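Local atomic coordinates of enoyl-[acyl-carrier-protein] reductase [FMN] (Thermotoga maritima, PDB entry 5GVJ), a protein that probably uses NADH and an FMN cofactor to reduce enoyl-acyl-carrier-protein intermediates, as expected of a FabK-type enoyl reductase in fatty acid synthesis. Residues A[109-120]-A[132-140]. The protein carries 1 engineered substitution. Residues are numbered along the deposited sequence; the frame is centred on the assembly and turned at random.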
ATOM      1  N   LYS A 109     -19.765   5.523  24.058  1.00 22.25           N
ATOM      2  CA  LYS A 109     -19.109   6.773  24.416  1.00 22.59           C
ATOM      3  C   LYS A 109     -19.715   7.393  25.664  1.00 22.91           C
ATOM      4  O   LYS A 109     -18.986   7.933  26.503  1.00 21.42           O
ATOM      5  CB  LYS A 109     -19.184   7.752  23.259  1.00 23.79           C
ATOM      6  CG  LYS A 109     -18.102   7.538  22.254  1.00 23.48           C
ATOM      7  CD  LYS A 109     -18.104   8.689  21.312  1.00 29.96           C
ATOM      8  CE  LYS A 109     -17.611   9.947  21.993  1.00 33.24           C
ATOM      9  NZ  LYS A 109     -17.430  11.048  21.021  1.00 31.18           N
ATOM     10  N   GLU A 110     -21.043   7.341  25.802  1.00 19.06           N
ATOM     11  CA  GLU A 110     -21.659   7.865  27.021  1.00 22.42           C
ATOM     12  C   GLU A 110     -21.097   7.202  28.270  1.00 21.38           C
ATOM     13  O   GLU A 110     -21.039   7.827  29.332  1.00 23.31           O
ATOM     14  CB  GLU A 110     -23.178   7.701  26.948  1.00 21.47           C
ATOM     15  CG  GLU A 110     -23.775   8.692  25.971  1.00 29.73           C
ATOM     16  CD  GLU A 110     -25.281   8.752  26.020  1.00 34.58           C
ATOM     17  OE1 GLU A 110     -25.889   7.873  26.663  1.00 36.65           O
ATOM     18  OE2 GLU A 110     -25.849   9.676  25.400  1.00 40.51           O
ATOM     19  N   ASN A 111     -20.646   5.959  28.166  1.00 20.62           N
ATOM     20  CA  ASN A 111     -20.102   5.259  29.323  1.00 22.28           C
ATOM     21  C   ASN A 111     -18.572   5.296  29.389  1.00 25.32           C
ATOM     22  O   ASN A 111     -17.977   4.543  30.169  1.00 26.06           O
ATOM     23  CB  ASN A 111     -20.638   3.827  29.340  1.00 18.77           C
ATOM     24  CG  ASN A 111     -22.106   3.778  29.776  1.00 22.80           C
ATOM     25  OD1 ASN A 111     -22.398   3.837  30.972  1.00 24.15           O
ATOM     26  ND2 ASN A 111     -23.027   3.701  28.814  1.00 20.09           N
ATOM     27  N   GLY A 112     -17.928   6.171  28.616  1.00 26.60           N
ATOM     28  CA  GLY A 112     -16.499   6.416  28.739  1.00 28.30           C
ATOM     29  C   GLY A 112     -15.595   5.534  27.903  1.00 28.52           C
ATOM     30  O   GLY A 112     -14.369   5.610  28.053  1.00 26.32           O
ATOM     31  N   THR A 113     -16.153   4.693  27.042  1.00 27.02           N
ATOM     32  CA  THR A 113     -15.349   3.839  26.183  1.00 22.44           C
ATOM     33  C   THR A 113     -14.894   4.624  24.954  1.00 22.00           C
ATOM     34  O   THR A 113     -15.653   5.424  24.400  1.00 23.24           O
ATOM     35  CB  THR A 113     -16.171   2.616  25.776  1.00 24.12           C
ATOM     36  OG1 THR A 113     -16.429   1.817  26.936  1.00 30.10           O
ATOM     37  CG2 THR A 113     -15.444   1.772  24.742  1.00 21.06           C
ATOM     38  N   LYS A 114     -13.637   4.425  24.541  1.00 21.48           N
ATOM     39  CA  LYS A 114     -13.158   4.979  23.272  1.00 15.95           C
ATOM     40  C   LYS A 114     -13.530   4.017  22.152  1.00 20.00           C
ATOM     41  O   LYS A 114     -13.267   2.813  22.249  1.00 19.15           O
ATOM     42  CB  LYS A 114     -11.648   5.214  23.289  1.00 17.70           C
ATOM     43  CG  LYS A 114     -11.150   6.079  24.449  1.00 21.04           C
ATOM     44  CD  LYS A 114     -11.744   7.479  24.381  1.00 27.60           C
ATOM     45  CE  LYS A 114     -11.019   8.426  25.331  1.00 32.37           C
ATOM     46  NZ  LYS A 114     -10.911   7.861  26.700  1.00 35.91           N
ATOM     47  N   VAL A 115     -14.145   4.545  21.093  1.00 18.14           N
ATOM     48  CA  VAL A 115     -14.716   3.725  20.029  1.00 15.08           C
ATOM     49  C   VAL A 115     -13.913   3.956  18.756  1.00 16.26           C
ATOM     50  O   VAL A 115     -13.769   5.101  18.307  1.00 13.10           O
ATOM     51  CB  VAL A 115     -16.202   4.044  19.820  1.00 19.55           C
ATOM     52  CG1 VAL A 115     -16.779   3.175  18.726  1.00 18.74           C
ATOM     53  CG2 VAL A 115     -16.968   3.839  21.145  1.00 15.69           C
ATOM     54  N   ILE A 116     -13.384   2.875  18.182  1.00 17.46           N
ATOM     55  CA  ILE A 116     -12.513   2.973  17.009  1.00 16.01           C
ATOM     56  C   ILE A 116     -12.976   1.979  15.948  1.00 18.38           C
ATOM     57  O   ILE A 116     -12.492   0.840  15.929  1.00 16.71           O
ATOM     58  CB  ILE A 116     -11.040   2.722  17.382  1.00 18.15           C
ATOM     59  CG1 ILE A 116     -10.612   3.646  18.523  1.00 14.62           C
ATOM     60  CG2 ILE A 116     -10.127   2.986  16.165  1.00 16.44           C
ATOM     61  CD1 ILE A 116      -9.169   3.444  18.978  1.00 14.62           C
ATOM     62  N   PRO A 117     -13.887   2.364  15.049  1.00 19.32           N
ATOM     63  CA  PRO A 117     -14.303   1.455  13.974  1.00 19.13           C
ATOM     64  C   PRO A 117     -13.167   1.209  12.992  1.00 20.42           C
ATOM     65  O   PRO A 117     -12.334   2.082  12.753  1.00 20.83           O
ATOM     66  CB  PRO A 117     -15.456   2.211  13.287  1.00 20.05           C
ATOM     67  CG  PRO A 117     -15.864   3.295  14.241  1.00 17.84           C
ATOM     68  CD  PRO A 117     -14.599   3.647  14.990  1.00 15.25           C
ATOM     69  N   VAL A 118     -13.144   0.010  12.420  1.00 21.74           N
ATOM     70  CA  VAL A 118     -12.248  -0.307  11.308  1.00 21.70           C
ATOM     71  C   VAL A 118     -12.994  -0.008  10.014  1.00 20.20           C
ATOM     72  O   VAL A 118     -14.152  -0.406   9.853  1.00 23.66           O
ATOM     73  CB  VAL A 118     -11.784  -1.776  11.365  1.00 19.97           C
ATOM     74  CG1 VAL A 118     -10.818  -2.095  10.231  1.00 20.00           C
ATOM     75  CG2 VAL A 118     -11.124  -2.094  12.715  1.00 19.95           C
ATOM     76  N   VAL A 119     -12.359   0.732   9.106  1.00 22.44           N
ATOM     77  CA  VAL A 119     -13.004   1.142   7.865  1.00 22.11           C
ATOM     78  C   VAL A 119     -12.099   0.786   6.695  1.00 22.51           C
ATOM     79  O   VAL A 119     -10.874   0.734   6.825  1.00 18.00           O
ATOM     80  CB  VAL A 119     -13.341   2.650   7.842  1.00 19.15           C
ATOM     81  CG1 VAL A 119     -14.216   3.028   9.041  1.00 26.40           C
ATOM     82  CG2 VAL A 119     -12.073   3.482   7.827  1.00 18.82           C
ATOM     83  N   ALA A 120     -12.717   0.503   5.552  1.00 22.73           N
ATOM     84  CA  ALA A 120     -11.985   0.279   4.313  1.00 24.87           C
ATOM     85  C   ALA A 120     -12.357   1.321   3.274  1.00 24.78           C
ATOM     86  O   ALA A 120     -12.020   1.174   2.089  1.00 26.21           O
ATOM     87  CB  ALA A 120     -12.237  -1.141   3.792  1.00 23.86           C
ATOM     88  N   GLY A 132     -19.629  10.019  16.029  1.00 19.15           N
ATOM     89  CA  GLY A 132     -18.955  10.159  17.300  1.00 18.67           C
ATOM     90  C   GLY A 132     -17.721   9.292  17.521  1.00 21.69           C
ATOM     91  O   GLY A 132     -17.214   9.249  18.645  1.00 17.97           O
ATOM     92  N   ALA A 133     -17.210   8.619  16.499  1.00 21.95           N
ATOM     93  CA  ALA A 133     -16.025   7.796  16.703  1.00 16.64           C
ATOM     94  C   ALA A 133     -14.868   8.636  17.238  1.00 15.21           C
ATOM     95  O   ALA A 133     -14.688   9.798  16.854  1.00 19.08           O
ATOM     96  CB  ALA A 133     -15.630   7.094  15.404  1.00 15.32           C
ATOM     97  N   ASP A 134     -14.084   8.041  18.139  1.00 17.56           N
ATOM     98  CA  ASP A 134     -12.922   8.724  18.700  1.00 15.73           C
ATOM     99  C   ASP A 134     -11.722   8.653  17.778  1.00 16.16           C
ATOM    100  O   ASP A 134     -10.868   9.541  17.815  1.00 18.23           O
ATOM    101  CB  ASP A 134     -12.555   8.127  20.060  1.00 17.01           C
ATOM    102  CG  ASP A 134     -13.650   8.339  21.090  1.00 22.80           C
ATOM    103  OD1 ASP A 134     -13.731   9.463  21.632  1.00 23.73           O
ATOM    104  OD2 ASP A 134     -14.440   7.407  21.330  1.00 19.58           O
ATOM    105  N   ALA A 135     -11.632   7.602  16.972  1.00 17.72           N
ATOM    106  CA  ALA A 135     -10.559   7.431  16.003  1.00 17.17           C
ATOM    107  C   ALA A 135     -11.049   6.383  15.022  1.00 14.70           C
ATOM    108  O   ALA A 135     -12.100   5.779  15.226  1.00 15.89           O
ATOM    109  CB  ALA A 135      -9.245   7.001  16.676  1.00 15.94           C
ATOM    110  N   VAL A 136     -10.291   6.170  13.948  1.00 14.82           N
ATOM    111  CA  VAL A 136     -10.646   5.140  12.980  1.00 11.45           C
ATOM    112  C   VAL A 136      -9.402   4.377  12.590  1.00 14.08           C
ATOM    113  O   VAL A 136      -8.303   4.939  12.520  1.00 15.87           O
ATOM    114  CB  VAL A 136     -11.338   5.703  11.717  1.00 13.81           C
ATOM    115  CG1 VAL A 136     -12.630   6.379  12.091  1.00 17.91           C
ATOM    116  CG2 VAL A 136     -10.411   6.650  10.980  1.00 15.82           C
ATOM    117  N   ILE A 137      -9.581   3.087  12.360  1.00 13.59           N
ATOM    118  CA  ILE A 137      -8.552   2.235  11.798  1.00 14.77           C
ATOM    119  C   ILE A 137      -8.833   2.152  10.307  1.00 17.91           C
ATOM    120  O   ILE A 137      -9.926   1.739   9.894  1.00 17.42           O
ATOM    121  CB  ILE A 137      -8.551   0.844  12.453  1.00 16.82           C
ATOM    122  CG1 ILE A 137      -8.153   0.938  13.938  1.00 14.22           C
ATOM    123  CG2 ILE A 137      -7.577  -0.086  11.723  1.00 13.70           C
ATOM    124  CD1 ILE A 137      -8.675  -0.212  14.799  1.00 18.68           C
ATOM    125  N   ALA A 138      -7.876   2.593   9.500  1.00 12.37           N
ATOM    126  CA  ALA A 138      -7.985   2.506   8.053  1.00 15.04           C
ATOM    127  C   ALA A 138      -7.223   1.254   7.658  1.00 15.96           C
ATOM    128  O   ALA A 138      -5.998   1.210   7.767  1.00 15.57           O
ATOM    129  CB  ALA A 138      -7.420   3.756   7.384  1.00 13.61           C
ATOM    130  N   GLU A 139      -7.941   0.224   7.245  1.00 15.94           N
ATOM    131  CA  GLU A 139      -7.333  -1.085   7.033  1.00 15.99           C
ATOM    132  C   GLU A 139      -7.218  -1.366   5.542  1.00 16.09           C
ATOM    133  O   GLU A 139      -8.230  -1.597   4.872  1.00 16.65           O
ATOM    134  CB  GLU A 139      -8.147  -2.174   7.729  1.00 16.14           C
ATOM    135  CG  GLU A 139      -7.565  -3.558   7.526  1.00 17.63           C
ATOM    136  CD  GLU A 139      -8.309  -4.608   8.326  1.00 26.04           C
ATOM    137  OE1 GLU A 139      -9.313  -5.152   7.827  1.00 28.69           O
ATOM    138  OE2 GLU A 139      -7.887  -4.870   9.463  1.00 31.84           O
ATOM    139  N   GLY A 140      -5.986  -1.368   5.030  1.00 17.39           N
ATOM    140  CA  GLY A 140      -5.764  -1.690   3.634  1.00 15.18           C
ATOM    141  C   GLY A 140      -5.925  -3.171   3.344  1.00 17.37           C
ATOM    142  O   GLY A 140      -5.783  -4.038   4.217  1.00 15.17           O
TER
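Val-115 and Asp-134 exchange two hydrogen bonds ahead of the regular parallel pairing of segments 109-120 and 132-140. The amide of Val-115 reaches OD2 of Asp-134 on its anti side (N to OD2 2.9 Å, 167° at the hydrogen), while the Asp-134 amide returns a bond to Val-115 O, lying in the carbonyl plane. With CG beside its own backbone N (chi1 -64°), the aspartate can serve Val-115 with amide and carboxylate at once. Replacing Asp-134 by an alanine would probably leave the Val-115 amide without its carboxylate partner and reduce the cover over the Lys-114 methylenes, whose CD lies 3.9 Å from Asp-134 CG.

Further along, the backbones pair as parallel strands: Ile-137 N binds Pro-117 O, Val-119 N binds Ile-137 O at 2.7 Å, and Glu-139 N binds Val-119 O almost straight at 175°.

Apolar side chains meet on both faces of the sheet. Ile-116 CG2 meets Ile-137 CG1 at 3.6 Å, the two chains crossing near a right angle; CD1 of Ile-137 then bears on Val-118 CG2 (3.7 Å), and Val-118 CG1 touches Glu-139 CB. On the other face, Pro-117 CD packs on Ala-133 CB at 3.6 Å, and Pro-117 and Val-119 are covered by helix 122-130.

That helix links the two strands in a beta-alpha-beta unit of the TIM-barrel-type fold, in which strand 136-139 ends at Glu-139, an FMN-binding residue, the cofactor being absent from this chain.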